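Long-range contacts in extracellular solute-binding protein (Bordetella parapertussis, PDB 3PU5), which probably binds a small solute, perhaps a polyamine, outside the inner membrane and hands it to an ABC transporter for uptake: residues S111-P119 with G226-T234; K143-V154 with M184-F195. All blocks are in the same frame, centred on the assembly; numbering follows the deposited sequence.

Contact 1 of 2, residues S111-P119 with G226-T234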
loop_
_atom_site.group_PDB
_atom_site.type_symbol
_atom_site.label_atom_id
_atom_site.label_comp_id
_atom_site.label_asym_id
_atom_site.label_seq_id
_atom_site.Cartn_x
_atom_site.Cartn_y
_atom_site.Cartn_z
ATOM N N SER A 111 -0.026 2.705 -2.339
ATOM C CA SER A 111 1.133 3.535 -2.008
ATOM C C SER A 111 2.375 2.716 -2.305
ATOM O O SER A 111 2.353 1.489 -2.161
ATOM C CB SER A 111 1.107 3.992 -0.544
ATOM O OG SER A 111 1.245 2.896 0.337
ATOM N N SER A 112 3.448 3.383 -2.736
ATOM C CA SER A 112 4.584 2.690 -3.341
ATOM C C SER A 112 5.909 2.956 -2.645
ATOM O O SER A 112 6.306 4.113 -2.475
ATOM C CB SER A 112 4.728 3.094 -4.816
ATOM O OG SER A 112 3.533 2.847 -5.516
ATOM N N VAL A 113 6.597 1.885 -2.265
ATOM C CA VAL A 113 7.943 2.008 -1.732
ATOM C C VAL A 113 8.952 2.094 -2.872
ATOM O O VAL A 113 9.030 1.198 -3.724
ATOM C CB VAL A 113 8.314 0.844 -0.799
ATOM C CG1 VAL A 113 9.732 1.045 -0.247
ATOM C CG2 VAL A 113 7.306 0.746 0.346
ATOM N N GLY A 114 9.695 3.194 -2.895
ATOM C CA GLY A 114 10.781 3.366 -3.830
ATOM C C GLY A 114 12.014 3.710 -3.022
ATOM O O GLY A 114 12.152 3.272 -1.876
ATOM N N ILE A 115 12.900 4.504 -3.613
ATOM C CA ILE A 115 14.128 4.917 -2.939
ATOM C C ILE A 115 14.126 6.429 -2.730
ATOM O O ILE A 115 14.091 7.195 -3.701
ATOM C CB ILE A 115 15.356 4.513 -3.755
ATOM C CG1 ILE A 115 15.343 2.999 -3.995
ATOM C CG2 ILE A 115 16.651 4.952 -3.048
ATOM C CD1 ILE A 115 15.945 2.576 -5.331
ATOM N N ALA A 116 14.134 6.856 -1.467
ATOM C CA ALA A 116 14.151 8.280 -1.146
ATOM C C ALA A 116 15.561 8.735 -0.781
ATOM O O ALA A 116 16.303 8.003 -0.126
ATOM C CB ALA A 116 13.168 8.580 -0.011
ATOM N N TYR A 117 15.935 9.942 -1.193
ATOM C CA TYR A 117 17.307 10.399 -0.985
ATOM C C TYR A 117 17.442 11.933 -0.934
ATOM O O TYR A 117 16.514 12.668 -1.273
ATOM C CB TYR A 117 18.228 9.825 -2.074
ATOM C CG TYR A 117 18.060 10.500 -3.427
ATOM C CD1 TYR A 117 17.050 10.116 -4.307
ATOM C CD2 TYR A 117 18.908 11.531 -3.817
ATOM C CE1 TYR A 117 16.886 10.751 -5.543
ATOM C CE2 TYR A 117 18.753 12.171 -5.039
ATOM C CZ TYR A 117 17.749 11.778 -5.894
ATOM O OH TYR A 117 17.624 12.418 -7.104
ATOM N N ARG A 118 18.612 12.395 -0.498
ATOM C CA ARG A 118 18.958 13.812 -0.498
ATOM C C ARG A 118 19.867 14.114 -1.682
ATOM O O ARG A 118 20.998 13.631 -1.734
ATOM C CB ARG A 118 19.701 14.170 0.788
ATOM C CG ARG A 118 18.822 14.347 2.008
ATOM C CD ARG A 118 19.651 14.844 3.181
ATOM N NE ARG A 118 20.126 16.214 2.982
ATOM C CZ ARG A 118 19.717 17.257 3.699
ATOM N NH1 ARG A 118 20.201 18.469 3.449
ATOM N NH2 ARG A 118 18.833 17.083 4.675
ATOM N N PRO A 119 19.379 14.906 -2.649
ATOM C CA PRO A 119 20.227 15.211 -3.809
ATOM C C PRO A 119 21.557 15.859 -3.414
ATOM O O PRO A 119 22.540 15.711 -4.135
ATOM C CB PRO A 119 19.377 16.199 -4.617
ATOM C CG PRO A 119 17.941 15.856 -4.237
ATOM C CD PRO A 119 18.011 15.442 -2.787
ATOM N N GLY A 226 12.500 20.750 -2.859
ATOM C CA GLY A 226 13.375 19.798 -3.524
ATOM C C GLY A 226 14.502 19.190 -2.707
ATOM O O GLY A 226 15.379 18.531 -3.263
HETATM N N MSE A 227 14.489 19.380 -1.389
HETATM C CA MSE A 227 15.597 18.899 -0.560
HETATM C C MSE A 227 15.649 17.364 -0.509
HETATM O O MSE A 227 16.712 16.762 -0.296
HETATM C CB MSE A 227 15.478 19.476 0.848
HETATM C CG MSE A 227 16.773 19.566 1.625
HETATM SE SE MSE A 227 16.396 19.950 3.520
HETATM C CE MSE A 227 15.170 21.420 3.328
ATOM N N VAL A 228 14.490 16.736 -0.690
ATOM C CA VAL A 228 14.432 15.281 -0.795
ATOM C C VAL A 228 13.730 14.904 -2.090
ATOM O O VAL A 228 12.906 15.669 -2.599
ATOM C CB VAL A 228 13.690 14.640 0.392
ATOM C CG1 VAL A 228 14.415 14.935 1.686
ATOM C CG2 VAL A 228 12.251 15.134 0.448
ATOM N N LYS A 229 14.076 13.741 -2.633
ATOM C CA LYS A 229 13.453 13.269 -3.856
ATOM C C LYS A 229 13.208 11.773 -3.755
ATOM O O LYS A 229 13.792 11.092 -2.899
ATOM C CB LYS A 229 14.316 13.597 -5.077
ATOM C CG LYS A 229 14.221 15.049 -5.521
ATOM C CD LYS A 229 14.654 15.207 -6.968
ATOM C CE LYS A 229 14.402 16.619 -7.479
ATOM N NZ LYS A 229 15.114 17.650 -6.674
ATOM N N TRP A 230 12.339 11.275 -4.630
ATOM C CA TRP A 230 11.929 9.875 -4.625
ATOM C C TRP A 230 12.282 9.249 -5.959
ATOM O O TRP A 230 12.095 9.869 -7.010
ATOM C CB TRP A 230 10.421 9.772 -4.406
ATOM C CG TRP A 230 9.902 8.372 -4.208
ATOM C CD1 TRP A 230 9.955 7.632 -3.067
ATOM C CD2 TRP A 230 9.230 7.558 -5.183
ATOM N NE1 TRP A 230 9.359 6.407 -3.263
ATOM C CE2 TRP A 230 8.908 6.336 -4.557
ATOM C CE3 TRP A 230 8.874 7.744 -6.527
ATOM C CZ2 TRP A 230 8.244 5.300 -5.228
ATOM C CZ3 TRP A 230 8.214 6.712 -7.193
ATOM C CH2 TRP A 230 7.908 5.505 -6.537
ATOM N N VAL A 231 12.789 8.024 -5.910
ATOM C CA VAL A 231 13.136 7.279 -7.111
ATOM C C VAL A 231 12.107 6.199 -7.392
ATOM O O VAL A 231 11.780 5.396 -6.526
ATOM C CB VAL A 231 14.522 6.609 -7.006
ATOM C CG1 VAL A 231 14.827 5.837 -8.279
ATOM C CG2 VAL A 231 15.607 7.657 -6.753
ATOM N N ASP A 232 11.600 6.205 -8.616
ATOM C CA ASP A 232 10.798 5.119 -9.150
ATOM C C ASP A 232 11.796 4.102 -9.709
ATOM O O ASP A 232 12.338 4.297 -10.793
ATOM C CB ASP A 232 9.900 5.677 -10.259
ATOM C CG ASP A 232 8.868 4.687 -10.739
ATOM O OD1 ASP A 232 8.837 3.548 -10.226
ATOM O OD2 ASP A 232 8.073 5.057 -11.633
ATOM N N PRO A 233 12.078 3.026 -8.950
ATOM C CA PRO A 233 13.170 2.121 -9.344
ATOM C C PRO A 233 12.876 1.405 -10.659
ATOM O O PRO A 233 11.725 1.059 -10.913
ATOM C CB PRO A 233 13.223 1.106 -8.190
ATOM C CG PRO A 233 12.454 1.756 -7.049
ATOM C CD PRO A 233 11.395 2.565 -7.731
ATOM N N THR A 234 13.893 1.174 -11.479
ATOM C CA THR A 234 13.653 0.557 -12.791
ATOM C C THR A 234 13.021 -0.839 -12.715
ATOM O O THR A 234 12.285 -1.235 -13.629
ATOM C CB THR A 234 14.925 0.541 -13.691
ATOM O OG1 THR A 234 15.991 -0.145 -13.026
ATOM C CG2 THR A 234 15.383 1.970 -14.005
#

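Contact 2 of 2, residues K143-V154 with M184-F195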
loop_
_atom_site.group_PDB
_atom_site.type_symbol
_atom_site.label_atom_id
_atom_site.label_comp_id
_atom_site.label_asym_id
_atom_site.label_seq_id
_atom_site.Cartn_x
_atom_site.Cartn_y
_atom_site.Cartn_z
ATOM N N LYS A 143 27.997 5.443 6.031
ATOM C CA LYS A 143 27.065 4.757 6.913
ATOM C C LYS A 143 25.796 5.587 7.083
ATOM O O LYS A 143 25.314 5.797 8.194
ATOM C CB LYS A 143 27.719 4.456 8.268
ATOM C CG LYS A 143 27.002 3.371 9.071
ATOM C CD LYS A 143 27.749 3.067 10.366
ATOM C CE LYS A 143 26.829 2.413 11.378
ATOM N NZ LYS A 143 26.503 1.004 11.032
ATOM N N GLN A 144 25.242 6.048 5.968
ATOM C CA GLN A 144 24.120 6.977 6.011
ATOM C C GLN A 144 22.873 6.409 5.350
ATOM O O GLN A 144 21.980 7.145 4.922
ATOM C CB GLN A 144 24.537 8.301 5.380
ATOM C CG GLN A 144 25.717 8.924 6.137
ATOM C CD GLN A 144 26.420 10.018 5.361
ATOM O OE1 GLN A 144 25.782 10.869 4.748
ATOM N NE2 GLN A 144 27.751 10.011 5.401
ATOM N N VAL A 145 22.820 5.083 5.296
ATOM C CA VAL A 145 21.680 4.380 4.733
ATOM C C VAL A 145 20.736 3.945 5.856
ATOM O O VAL A 145 21.191 3.560 6.935
ATOM C CB VAL A 145 22.168 3.171 3.908
ATOM C CG1 VAL A 145 20.993 2.460 3.266
ATOM C CG2 VAL A 145 23.182 3.645 2.843
ATOM N N PHE A 146 19.429 4.074 5.628
ATOM C CA PHE A 146 18.424 3.556 6.561
ATOM C C PHE A 146 17.603 2.479 5.850
ATOM O O PHE A 146 17.634 2.401 4.626
ATOM C CB PHE A 146 17.543 4.675 7.146
ATOM C CG PHE A 146 16.867 5.547 6.106
ATOM C CD1 PHE A 146 15.687 5.134 5.492
ATOM C CD2 PHE A 146 17.409 6.780 5.746
ATOM C CE1 PHE A 146 15.062 5.935 4.526
ATOM C CE2 PHE A 146 16.796 7.584 4.785
ATOM C CZ PHE A 146 15.619 7.166 4.175
ATOM N N PHE A 147 16.894 1.638 6.603
ATOM C CA PHE A 147 16.136 0.539 6.005
ATOM C C PHE A 147 14.955 0.145 6.895
ATOM O O PHE A 147 15.022 0.300 8.106
ATOM C CB PHE A 147 17.045 -0.680 5.779
ATOM C CG PHE A 147 16.433 -1.741 4.903
ATOM C CD1 PHE A 147 15.657 -2.749 5.455
ATOM C CD2 PHE A 147 16.617 -1.715 3.519
ATOM C CE1 PHE A 147 15.069 -3.720 4.646
ATOM C CE2 PHE A 147 16.035 -2.687 2.700
ATOM C CZ PHE A 147 15.265 -3.692 3.267
ATOM N N ASN A 148 13.880 -0.357 6.292
ATOM C CA ASN A 148 12.681 -0.764 7.037
ATOM C C ASN A 148 12.982 -1.829 8.098
ATOM O O ASN A 148 13.562 -2.874 7.783
ATOM C CB ASN A 148 11.622 -1.363 6.090
ATOM C CG ASN A 148 11.412 -0.553 4.818
ATOM O OD1 ASN A 148 10.270 -0.248 4.451
ATOM N ND2 ASN A 148 12.498 -0.242 4.116
ATOM N N ASN A 149 12.576 -1.593 9.341
ATOM C CA ASN A 149 12.667 -2.651 10.344
ATOM C C ASN A 149 11.637 -3.735 10.069
ATOM O O ASN A 149 10.444 -3.437 9.999
ATOM C CB ASN A 149 12.463 -2.109 11.756
ATOM C CG ASN A 149 12.697 -3.175 12.817
ATOM O OD1 ASN A 149 11.905 -3.340 13.737
ATOM N ND2 ASN A 149 13.781 -3.914 12.671
ATOM N N LEU A 150 12.084 -4.981 9.916
ATOM C CA LEU A 150 11.161 -6.079 9.592
ATOM C C LEU A 150 9.987 -6.197 10.578
ATOM O O LEU A 150 8.832 -6.341 10.171
ATOM C CB LEU A 150 11.896 -7.422 9.460
ATOM C CG LEU A 150 10.988 -8.555 8.968
ATOM C CD1 LEU A 150 10.260 -8.120 7.708
ATOM C CD2 LEU A 150 11.738 -9.861 8.731
ATOM N N SER A 151 10.276 -6.102 11.870
ATOM C CA SER A 151 9.260 -6.291 12.906
ATOM C C SER A 151 8.282 -5.134 13.096
ATOM O O SER A 151 7.436 -5.193 13.986
ATOM C CB SER A 151 9.936 -6.556 14.255
ATOM O OG SER A 151 10.828 -7.648 14.149
ATOM N N SER A 152 8.380 -4.084 12.289
ATOM C CA SER A 152 7.623 -2.877 12.594
ATOM C C SER A 152 6.394 -2.621 11.718
ATOM O O SER A 152 5.760 -1.572 11.820
ATOM C CB SER A 152 8.549 -1.659 12.593
ATOM O OG SER A 152 9.491 -1.751 13.649
ATOM N N ASN A 153 6.052 -3.581 10.871
ATOM C CA ASN A 153 4.925 -3.419 9.958
ATOM C C ASN A 153 5.026 -2.126 9.139
ATOM O O ASN A 153 4.056 -1.356 9.032
ATOM C CB ASN A 153 3.579 -3.479 10.706
ATOM C CG ASN A 153 2.385 -3.490 9.754
ATOM O OD1 ASN A 153 2.238 -4.400 8.929
ATOM N ND2 ASN A 153 1.536 -2.465 9.856
ATOM N N VAL A 154 6.208 -1.892 8.572
ATOM C CA VAL A 154 6.421 -0.751 7.696
ATOM C C VAL A 154 6.895 -1.228 6.317
ATOM O O VAL A 154 7.749 -0.602 5.687
ATOM C CB VAL A 154 7.385 0.283 8.313
ATOM C CG1 VAL A 154 6.671 1.069 9.392
ATOM C CG2 VAL A 154 8.626 -0.392 8.882
HETATM N N MSE A 184 24.477 -5.211 3.095
HETATM C CA MSE A 184 24.299 -3.776 3.295
HETATM C C MSE A 184 24.431 -3.384 4.759
HETATM O O MSE A 184 24.688 -2.218 5.080
HETATM C CB MSE A 184 22.927 -3.333 2.788
HETATM C CG MSE A 184 22.663 -3.656 1.327
HETATM SE SE MSE A 184 20.757 -3.379 0.921
HETATM C CE MSE A 184 20.615 -1.505 1.402
ATOM N N LYS A 185 24.258 -4.367 5.641
ATOM C CA LYS A 185 24.144 -4.118 7.082
ATOM C C LYS A 185 25.189 -3.160 7.700
ATOM O O LYS A 185 24.842 -2.334 8.544
ATOM C CB LYS A 185 24.096 -5.442 7.864
ATOM C CG LYS A 185 23.779 -5.255 9.345
ATOM C CD LYS A 185 23.600 -6.577 10.084
ATOM C CE LYS A 185 24.892 -7.378 10.132
ATOM N NZ LYS A 185 24.714 -8.642 10.911
ATOM N N PRO A 186 26.467 -3.274 7.294
ATOM C CA PRO A 186 27.501 -2.404 7.873
ATOM C C PRO A 186 27.260 -0.917 7.637
ATOM O O PRO A 186 27.777 -0.088 8.395
ATOM C CB PRO A 186 28.776 -2.826 7.128
ATOM C CG PRO A 186 28.511 -4.224 6.685
ATOM C CD PRO A 186 27.036 -4.285 6.390
ATOM N N HIS A 187 26.496 -0.595 6.595
ATOM C CA HIS A 187 26.316 0.776 6.150
ATOM C C HIS A 187 24.980 1.351 6.567
ATOM O O HIS A 187 24.681 2.492 6.261
ATOM C CB HIS A 187 26.469 0.830 4.644
ATOM C CG HIS A 187 27.658 0.071 4.161
ATOM N ND1 HIS A 187 27.567 -1.198 3.629
ATOM C CD2 HIS A 187 28.979 0.367 4.205
ATOM C CE1 HIS A 187 28.778 -1.637 3.336
ATOM N NE2 HIS A 187 29.652 -0.701 3.667
ATOM N N ILE A 188 24.192 0.551 7.280
ATOM C CA ILE A 188 22.879 0.971 7.756
ATOM C C ILE A 188 22.967 1.469 9.194
ATOM O O ILE A 188 23.404 0.741 10.088
ATOM C CB ILE A 188 21.847 -0.180 7.629
ATOM C CG1 ILE A 188 21.549 -0.433 6.152
ATOM C CG2 ILE A 188 20.551 0.154 8.383
ATOM C CD1 ILE A 188 20.917 -1.785 5.858
ATOM N N PHE A 189 22.580 2.722 9.410
ATOM C CA PHE A 189 22.670 3.317 10.734
ATOM C C PHE A 189 21.349 3.199 11.510
ATOM O O PHE A 189 21.314 3.389 12.728
ATOM C CB PHE A 189 23.112 4.789 10.646
ATOM C CG PHE A 189 22.048 5.719 10.139
ATOM C CD1 PHE A 189 21.899 5.945 8.783
ATOM C CD2 PHE A 189 21.201 6.377 11.018
ATOM C CE1 PHE A 189 20.927 6.796 8.310
ATOM C CE2 PHE A 189 20.224 7.234 10.549
ATOM C CZ PHE A 189 20.085 7.444 9.190
ATOM N N LYS A 190 20.262 2.884 10.807
ATOM C CA LYS A 190 18.960 2.822 11.458
ATOM C C LYS A 190 17.994 1.919 10.709
ATOM O O LYS A 190 17.814 2.047 9.494
ATOM C CB LYS A 190 18.372 4.229 11.595
ATOM C CG LYS A 190 16.974 4.274 12.200
ATOM C CD LYS A 190 16.980 3.818 13.656
ATOM C CE LYS A 190 15.697 4.240 14.352
ATOM N NZ LYS A 190 15.536 3.615 15.702
ATOM N N PHE A 191 17.397 0.987 11.443
ATOM C CA PHE A 191 16.274 0.222 10.937
ATOM C C PHE A 191 15.024 0.889 11.492
ATOM O O PHE A 191 14.715 0.770 12.680
ATOM C CB PHE A 191 16.375 -1.240 11.371
ATOM C CG PHE A 191 17.445 -2.008 10.645
ATOM C CD1 PHE A 191 18.678 -2.243 11.236
ATOM C CD2 PHE A 191 17.223 -2.485 9.358
ATOM C CE1 PHE A 191 19.671 -2.950 10.556
ATOM C CE2 PHE A 191 18.199 -3.183 8.681
ATOM C CZ PHE A 191 19.429 -3.420 9.279
ATOM N N PHE A 192 14.318 1.616 10.634
ATOM C CA PHE A 192 13.273 2.509 11.102
ATOM C C PHE A 192 11.958 1.790 11.385
ATOM O O PHE A 192 11.675 0.741 10.815
ATOM C CB PHE A 192 13.079 3.690 10.140
ATOM C CG PHE A 192 12.535 3.305 8.788
ATOM C CD1 PHE A 192 11.174 3.175 8.589
ATOM C CD2 PHE A 192 13.388 3.108 7.706
ATOM C CE1 PHE A 192 10.666 2.832 7.338
ATOM C CE2 PHE A 192 12.892 2.772 6.464
ATOM C CZ PHE A 192 11.531 2.632 6.277
ATOM N N THR A 193 11.156 2.381 12.264
ATOM C CA THR A 193 9.996 1.703 12.807
ATOM C C THR A 193 8.675 2.417 12.515
ATOM O O THR A 193 7.623 1.944 12.920
ATOM C CB THR A 193 10.121 1.552 14.335
ATOM O OG1 THR A 193 10.250 2.850 14.919
ATOM C CG2 THR A 193 11.330 0.713 14.709
ATOM N N ALA A 194 8.720 3.557 11.833
ATOM C CA ALA A 194 7.483 4.256 11.485
ATOM C C ALA A 194 7.485 4.776 10.044
ATOM O O ALA A 194 8.543 5.062 9.477
ATOM C CB ALA A 194 7.217 5.392 12.457
ATOM N N PHE A 195 6.294 4.901 9.464
ATOM C CA PHE A 195 6.128 5.365 8.081
ATOM C C PHE A 195 6.734 6.744 7.799
ATOM O O PHE A 195 7.208 7.011 6.695
ATOM C CB PHE A 195 4.648 5.361 7.707
ATOM C CG PHE A 195 4.088 3.986 7.491
ATOM C CD1 PHE A 195 4.563 3.184 6.461
ATOM C CD2 PHE A 195 3.089 3.492 8.313
ATOM C CE1 PHE A 195 4.047 1.914 6.259
ATOM C CE2 PHE A 195 2.568 2.220 8.115
ATOM C CZ PHE A 195 3.046 1.433 7.088
#

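Contact 1 of 2, residues S111-P119 with G226-T234
Ser112 and Gly114 lie against the indole of Trp230 where strands 111-117 and 229-231 pair in an antiparallel sheet of the type II periplasmic binding-protein fold. The carbonyl O of Ser112 lies 3.6 Å from Trp230 CZ2, while the Ser112 hydroxyl is hydrogen-bonded to that of Ser239. Gly114 offers only backbone to the ring, and its CA comes within 3.4 Å of Trp230 NE1. That N-H is spent on Gly212 O of strand 209-213, so the indole spans Gly114 to reach the next strand; CG set anti to the backbone N (chi1 -173°) carries it there. At Ile115 the pairing becomes regular, with Ile115 N meeting a lone pair of Val231 O in the carbonyl plane. The return bond, Val231 N to Ile115 O, is short at 2.7 Å, with the donor tilted from the plane of the Ile115 carbonyl. Further out, Ile115 CD1 rests on Pro233 CG, and Ala116 pairs with Trp230 without hydrogen bonds. Tyr117 makes both backbone bonds with Lys229, and its ring crosses the valine side chain, CE1 lying 3.6 Å from Val231 CG2. Arg118 runs alongside selenomethionine Met227, whose CG lies over one face of the guanidinium, toward its rim; Asp120 and Leu202 O take up the charged end. Pro119 closes the pairing, its CD pressed to 3.1 Å from Met227 O.

Contact 2 of 2, residues K143-V154 with M184-F195
Val145 and Ile188 begin a parallel pairing in which strands 145-148 and 188-192 run 21° apart, joined by helices 156-167 and 174-184 as a beta-alpha-beta unit. Val145 O accepts from Phe189 N, but Phe147 N bonds to Lys190 O, so the second strand carries one extra residue, a beta bulge at Phe189. Phe192 N and O then bond Phe147 O and Asn149 N. Ahead of the strands, Lys143 stretches along the chain and bends at its last torsion (chi4 73°), bringing NZ to 3.1 Å from Pro186 O. A second, longer bond runs from NZ to Ile188 O; NZ stands well out of the carbonyl plane of each acceptor. The bulge turns Phe189 across the partner backbone, the ring edge facing Val145 N and CD1 only 3.1 Å from Val145 O. On one face of the sheet Val145 CG1 meets Ile188 CG1, and Phe147 CB touches Phe191 CE2, whose ring also makes an edge-to-face pair with Trp319. On the other, the rings of Phe146 and Phe192 meet obliquely, CD1 to CD2 3.8 Å. Phe192 has CG between its backbone N and carbonyl carbon (chi1 67°), which lays the ring over the Asn148 backbone as a CH-pi contact, Asn148 CA 3.8 Å from the ring centroid. Beyond the strands, Ser152 OG packs on Thr193 CG2. Val154 makes the last CH-pi contact, its CG1 4.1 Å from the centroid of the Phe195 ring and almost on the ring normal.

Overall arrangement
Followed from the N terminus, the chain enters contact 1 with strand 111-117, then crosses helix 129-138 to reach residues 143-154. Two helices later, residues 184-195 return beside them and close contact 2, a loop of 29 intervening residues. The chain continues through helix 197-204, strand 209-213 and helix 214-223 before residues 226-234 close the larger loop of contact 1, so contact 2 lies wholly within it. The centres are about 16 Å apart and the two do not touch. Strand 209-213 mediates between them: it pairs with strand 111-117, its Ile209 is backbone-bonded to Phe146, and Ile209 packs on Ile115, Tyr117 and Val145.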